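Local structure of probable manganase-dependent inorganic pyrophosphatase (Clostridium perfringens, 3L2B) at residues Leu143-Gly149 / Thr166-His172; Ala44-Leu50 / Ile223-Val229. The protein probably hydrolyses inorganic pyrophosphate as a manganese-dependent family II enzyme, its regulatory region of CBS and DRTGG domains binding the activator diadenosine tetraphosphate. The contacts are given in a common frame with arbitrary orientation. Numbering follows the deposited sequence.

Contact 1: residues Leu143-Gly149 / Thr166-His172; sequences LLIVTGG and TVITTPH
The extended strands of 143-149 and 166-172 run side by side in parallel, their axes 4.7 Å apart at closest and inclined by 17°, with Leu144 level with Val167 and Val146 with Thr169. Donors and acceptors across the seam are matched in turn: Leu144 N gives to Thr166 O (2.9 Å), Ile168 N to Leu144 O (2.8 Å), Val146 N to Ile168 O (2.9 Å) and Thr170 N to Val146 O (2.9 Å). Ile145 instead bonds through its backbone to Ala124 and Ala126 of strand 123-126, while Val167 bonds to Gln91, so both strands are interior to the sheet. Leu143, Ile145 and Ile168 share one face, where Ile168, with chi1 p, brings CG1 to 4.0 Å from Ile145 CG2 and CG2 to 4.2 Å from Leu143 CD1, and meets helix 79-85. Leu144, Val146, Val167 and Thr169 occupy the other, where Leu144 and Val146 touch helix 130-138. Beyond the strands, Gly148 and Gly149, both at positive phi, turn their amides back to His172 O (Gly148 N, 3.1 Å) and Thr170 O (Gly149 N, 2.8 Å). Thr170 OG1 accepts from His172 N (3.1 Å) in an ST turn and bonds Leu86 O; the hydroxyls of Thr147, Thr166 and Thr169 pair with Ala126 O, Asn94 N and Gln91 OE1, respectively. With helix 154-163 between them, the strands form a beta-alpha-beta unit of the mixed-sheet DRTGG domain.

Contact 2: residues Ala44-Leu50 / Ile223-Val229; sequences ADGNNHL and IDENNKV
This is a surface contact between two hairpin loops, one from each CBS domain of the regulatory region. Both loops contain a type I turn, Asp45-Asn48 and Asp224-Asn227, whose last residue has positive phi (65° and 71°). An aspartate with chi1 p braces each: Asp45 OD1 accepts from His49 N (2.9 Å), while Asp224 OD1 takes Asn226 N (2.7 Å, an Asx turn) and Lys228 N (3.0 Å). Lys228 NZ adds a salt bridge to Asp224 OD2 (3.1 Å). Between the loops, Val229 N donates to Asn48 O (2.9 Å), and Asn48 ND2 reaches Val229 O in a weak bond (3.1 Å). His49 CA makes a CA-H...O contact with Asn227 O (3.6 Å). Alongside these polar links, Val229 CG2 packs on Leu50 CD1 (3.5 Å) and Ala44 CB (4.2 Å), and Leu50 CD2 meets Ile223 CG2 (4.1 Å). Ala44 and Asn48 also touch Pro19. Paired CBS domains form a Bateman module, whose two hairpins touch here by their loop ends, at the starts of strands 50-55 and 229-234.

Contact 1 is buried and contact 2 lies at the surface; their centres are 38 Å apart, on opposite sides of the chain's centre. Along the sequence, contact 1 is nested within the loop that contact 2 closes, as the DRTGG domain is inserted between the two CBS domains. The pair 143-149/166-172 is a local association inside one sheet, dominated by a regular ladder of backbone bonds with apolar side chains on both faces. In 44-50/223-229, elements distant in sequence meet through one backbone hydrogen bond, one weak side-chain bond and a small apolar patch, while an aspartate in each loop ties its own turn. The side chain of Leu50 in contact 2 lies about 8 Å from bound diadenosine tetraphosphate.

Contact 1: residues Leu143-Gly149 / Thr166-His172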
# COMPACT_ATOMS: atom_id res chain seq x y z
N LEU A 143 -4.14 11.97 19.29
CA LEU A 143 -2.95 12.39 18.52
C LEU A 143 -3.28 13.43 17.50
O LEU A 143 -4.12 13.22 16.61
CB LEU A 143 -2.27 11.20 17.85
CG LEU A 143 -1.02 11.48 17.00
CD1 LEU A 143 0.05 12.20 17.83
CD2 LEU A 143 -0.48 10.19 16.38
N LEU A 144 -2.58 14.55 17.63
CA LEU A 144 -2.62 15.64 16.67
C LEU A 144 -1.38 15.60 15.78
O LEU A 144 -0.26 15.72 16.25
CB LEU A 144 -2.73 16.98 17.38
CG LEU A 144 -2.85 18.24 16.51
CD1 LEU A 144 -3.99 18.12 15.53
CD2 LEU A 144 -3.03 19.46 17.41
N ILE A 145 -1.61 15.38 14.48
CA ILE A 145 -0.56 15.43 13.48
C ILE A 145 -0.70 16.71 12.65
O ILE A 145 -1.64 16.87 11.88
CB ILE A 145 -0.58 14.20 12.56
CG1 ILE A 145 -0.74 12.92 13.37
CG2 ILE A 145 0.69 14.08 11.76
CD1 ILE A 145 -0.60 11.63 12.54
N VAL A 146 0.24 17.63 12.83
CA VAL A 146 0.26 18.88 12.06
C VAL A 146 1.10 18.69 10.82
O VAL A 146 2.24 18.20 10.89
CB VAL A 146 0.75 20.08 12.89
CG1 VAL A 146 0.72 21.37 12.04
CG2 VAL A 146 -0.09 20.24 14.17
N THR A 147 0.50 19.04 9.67
CA THR A 147 1.13 18.86 8.35
C THR A 147 1.96 20.08 7.97
O THR A 147 1.96 21.09 8.66
CB THR A 147 0.08 18.65 7.19
OG1 THR A 147 -0.75 19.80 7.06
CG2 THR A 147 -0.82 17.47 7.44
N GLY A 148 2.65 19.96 6.85
CA GLY A 148 3.33 21.09 6.22
C GLY A 148 4.64 21.51 6.84
O GLY A 148 5.27 22.46 6.36
N GLY A 149 5.06 20.81 7.89
CA GLY A 149 6.29 21.15 8.61
C GLY A 149 6.06 22.35 9.52
O GLY A 149 7.00 22.90 10.09
N THR A 166 -1.02 14.19 22.82
CA THR A 166 0.20 14.04 22.03
C THR A 166 0.09 14.82 20.72
O THR A 166 -0.93 14.76 20.02
CB THR A 166 0.49 12.60 21.71
OG1 THR A 166 0.54 11.85 22.92
CG2 THR A 166 1.83 12.45 20.94
N VAL A 167 1.13 15.58 20.43
CA VAL A 167 1.18 16.41 19.25
C VAL A 167 2.49 16.21 18.51
O VAL A 167 3.54 16.22 19.11
CB VAL A 167 1.10 17.88 19.61
CG1 VAL A 167 1.02 18.71 18.35
CG2 VAL A 167 -0.07 18.12 20.54
N ILE A 168 2.40 16.03 17.20
CA ILE A 168 3.57 15.92 16.38
C ILE A 168 3.41 16.71 15.09
O ILE A 168 2.32 17.15 14.73
CB ILE A 168 3.89 14.46 16.05
CG1 ILE A 168 2.84 13.89 15.07
CG2 ILE A 168 3.97 13.64 17.34
CD1 ILE A 168 3.09 12.41 14.69
N THR A 169 4.54 16.88 14.42
CA THR A 169 4.60 17.66 13.19
C THR A 169 5.38 16.93 12.12
O THR A 169 6.51 16.50 12.34
CB THR A 169 5.27 19.02 13.42
OG1 THR A 169 4.45 19.82 14.28
CG2 THR A 169 5.46 19.76 12.07
N THR A 170 4.76 16.80 10.95
CA THR A 170 5.43 16.18 9.82
C THR A 170 5.65 17.18 8.70
O THR A 170 4.91 18.14 8.58
CB THR A 170 4.59 15.02 9.24
OG1 THR A 170 5.22 14.53 8.04
CG2 THR A 170 3.18 15.49 8.89
N PRO A 171 6.65 16.95 7.83
CA PRO A 171 6.78 17.91 6.71
C PRO A 171 5.73 17.69 5.61
O PRO A 171 5.49 18.54 4.76
CB PRO A 171 8.19 17.64 6.19
CG PRO A 171 8.57 16.31 6.70
CD PRO A 171 7.84 16.10 7.98
N HIS A 172 5.05 16.57 5.68
CA HIS A 172 4.22 16.11 4.57
C HIS A 172 2.89 16.80 4.58
O HIS A 172 2.38 17.15 5.64
CB HIS A 172 4.02 14.61 4.69
CG HIS A 172 5.28 13.84 4.55
ND1 HIS A 172 6.14 14.02 3.50
CD2 HIS A 172 5.83 12.87 5.32
CE1 HIS A 172 7.16 13.19 3.61
NE2 HIS A 172 7.00 12.48 4.71

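Contact 2: residues Ala44-Leu50 / Ile223-Val229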
# COMPACT_ATOMS: atom_id res chain seq x y z
N ALA A 44 11.04 -12.20 15.10
CA ALA A 44 11.41 -12.91 16.35
C ALA A 44 11.38 -12.02 17.57
O ALA A 44 11.65 -10.83 17.48
CB ALA A 44 12.80 -13.52 16.22
N ASP A 45 11.06 -12.62 18.71
CA ASP A 45 11.03 -11.91 19.99
C ASP A 45 12.42 -11.62 20.53
O ASP A 45 13.43 -11.87 19.89
CB ASP A 45 10.15 -12.62 21.05
CG ASP A 45 10.75 -13.91 21.58
OD1 ASP A 45 11.96 -14.17 21.45
OD2 ASP A 45 9.97 -14.69 22.14
N GLY A 46 12.45 -11.08 21.74
CA GLY A 46 13.69 -10.63 22.34
C GLY A 46 14.67 -11.74 22.62
O GLY A 46 15.87 -11.51 22.68
N ASN A 47 14.15 -12.95 22.80
CA ASN A 47 14.99 -14.14 23.04
C ASN A 47 15.28 -14.86 21.74
O ASN A 47 15.81 -15.98 21.70
CB ASN A 47 14.31 -15.08 24.04
CG ASN A 47 14.14 -14.44 25.38
OD1 ASN A 47 15.03 -13.73 25.85
ND2 ASN A 47 12.98 -14.64 25.99
N ASN A 48 14.90 -14.17 20.67
CA ASN A 48 15.16 -14.60 19.31
C ASN A 48 14.39 -15.89 19.04
O ASN A 48 14.84 -16.74 18.31
CB ASN A 48 16.66 -14.79 19.10
CG ASN A 48 17.06 -14.67 17.66
OD1 ASN A 48 16.72 -13.70 16.98
ND2 ASN A 48 17.80 -15.67 17.17
N HIS A 49 13.24 -16.02 19.69
CA HIS A 49 12.27 -17.06 19.33
C HIS A 49 11.41 -16.53 18.15
O HIS A 49 11.19 -15.33 18.02
CB HIS A 49 11.40 -17.45 20.54
CG HIS A 49 12.15 -18.22 21.60
ND1 HIS A 49 11.51 -18.99 22.55
CD2 HIS A 49 13.48 -18.36 21.83
CE1 HIS A 49 12.42 -19.58 23.31
NE2 HIS A 49 13.62 -19.22 22.90
N LEU A 50 10.93 -17.45 17.31
CA LEU A 50 10.16 -17.10 16.10
C LEU A 50 8.73 -16.68 16.45
O LEU A 50 8.00 -17.38 17.13
CB LEU A 50 10.15 -18.27 15.08
CG LEU A 50 9.60 -17.98 13.65
CD1 LEU A 50 10.39 -16.90 12.89
CD2 LEU A 50 9.56 -19.27 12.85
N ILE A 223 14.72 -22.95 12.70
CA ILE A 223 14.87 -22.72 14.13
C ILE A 223 15.76 -23.84 14.71
O ILE A 223 15.79 -24.95 14.21
CB ILE A 223 13.49 -22.66 14.89
CG1 ILE A 223 12.74 -24.00 14.82
CG2 ILE A 223 12.59 -21.53 14.35
CD1 ILE A 223 11.36 -23.97 15.53
N ASP A 224 16.52 -23.53 15.75
CA ASP A 224 17.40 -24.54 16.34
C ASP A 224 16.67 -25.40 17.37
O ASP A 224 15.44 -25.31 17.54
CB ASP A 224 18.70 -23.93 16.89
CG ASP A 224 18.49 -23.10 18.15
OD1 ASP A 224 17.45 -23.25 18.81
OD2 ASP A 224 19.37 -22.27 18.44
N GLU A 225 17.46 -26.23 18.05
CA GLU A 225 16.95 -27.24 19.00
C GLU A 225 16.50 -26.62 20.31
O GLU A 225 16.01 -27.31 21.21
CB GLU A 225 18.01 -28.33 19.26
CG GLU A 225 19.22 -27.89 20.13
CD GLU A 225 20.32 -27.13 19.35
OE1 GLU A 225 20.36 -27.21 18.10
OE2 GLU A 225 21.13 -26.44 20.02
N ASN A 226 16.70 -25.31 20.42
CA ASN A 226 16.23 -24.53 21.55
C ASN A 226 15.28 -23.41 21.10
O ASN A 226 14.99 -22.48 21.85
CB ASN A 226 17.43 -23.96 22.31
CG ASN A 226 18.37 -25.05 22.78
OD1 ASN A 226 19.53 -25.13 22.35
ND2 ASN A 226 17.88 -25.91 23.67
N ASN A 227 14.82 -23.55 19.86
CA ASN A 227 13.81 -22.66 19.24
C ASN A 227 14.21 -21.24 18.89
O ASN A 227 13.34 -20.42 18.61
CB ASN A 227 12.51 -22.64 20.07
CG ASN A 227 11.71 -23.91 19.90
OD1 ASN A 227 12.26 -25.02 19.94
ND2 ASN A 227 10.40 -23.77 19.68
N LYS A 228 15.50 -20.94 18.89
CA LYS A 228 15.96 -19.64 18.36
C LYS A 228 15.94 -19.69 16.83
O LYS A 228 16.22 -20.73 16.22
CB LYS A 228 17.39 -19.28 18.81
CG LYS A 228 17.77 -19.51 20.30
CD LYS A 228 19.30 -19.80 20.42
CE LYS A 228 19.64 -20.91 21.44
NZ LYS A 228 20.86 -21.70 21.06
N VAL A 229 15.63 -18.57 16.20
CA VAL A 229 15.65 -18.46 14.75
C VAL A 229 17.08 -18.44 14.31
O VAL A 229 17.83 -17.55 14.68
CB VAL A 229 14.94 -17.19 14.23
CG1 VAL A 229 15.21 -16.99 12.75
CG2 VAL A 229 13.46 -17.26 14.50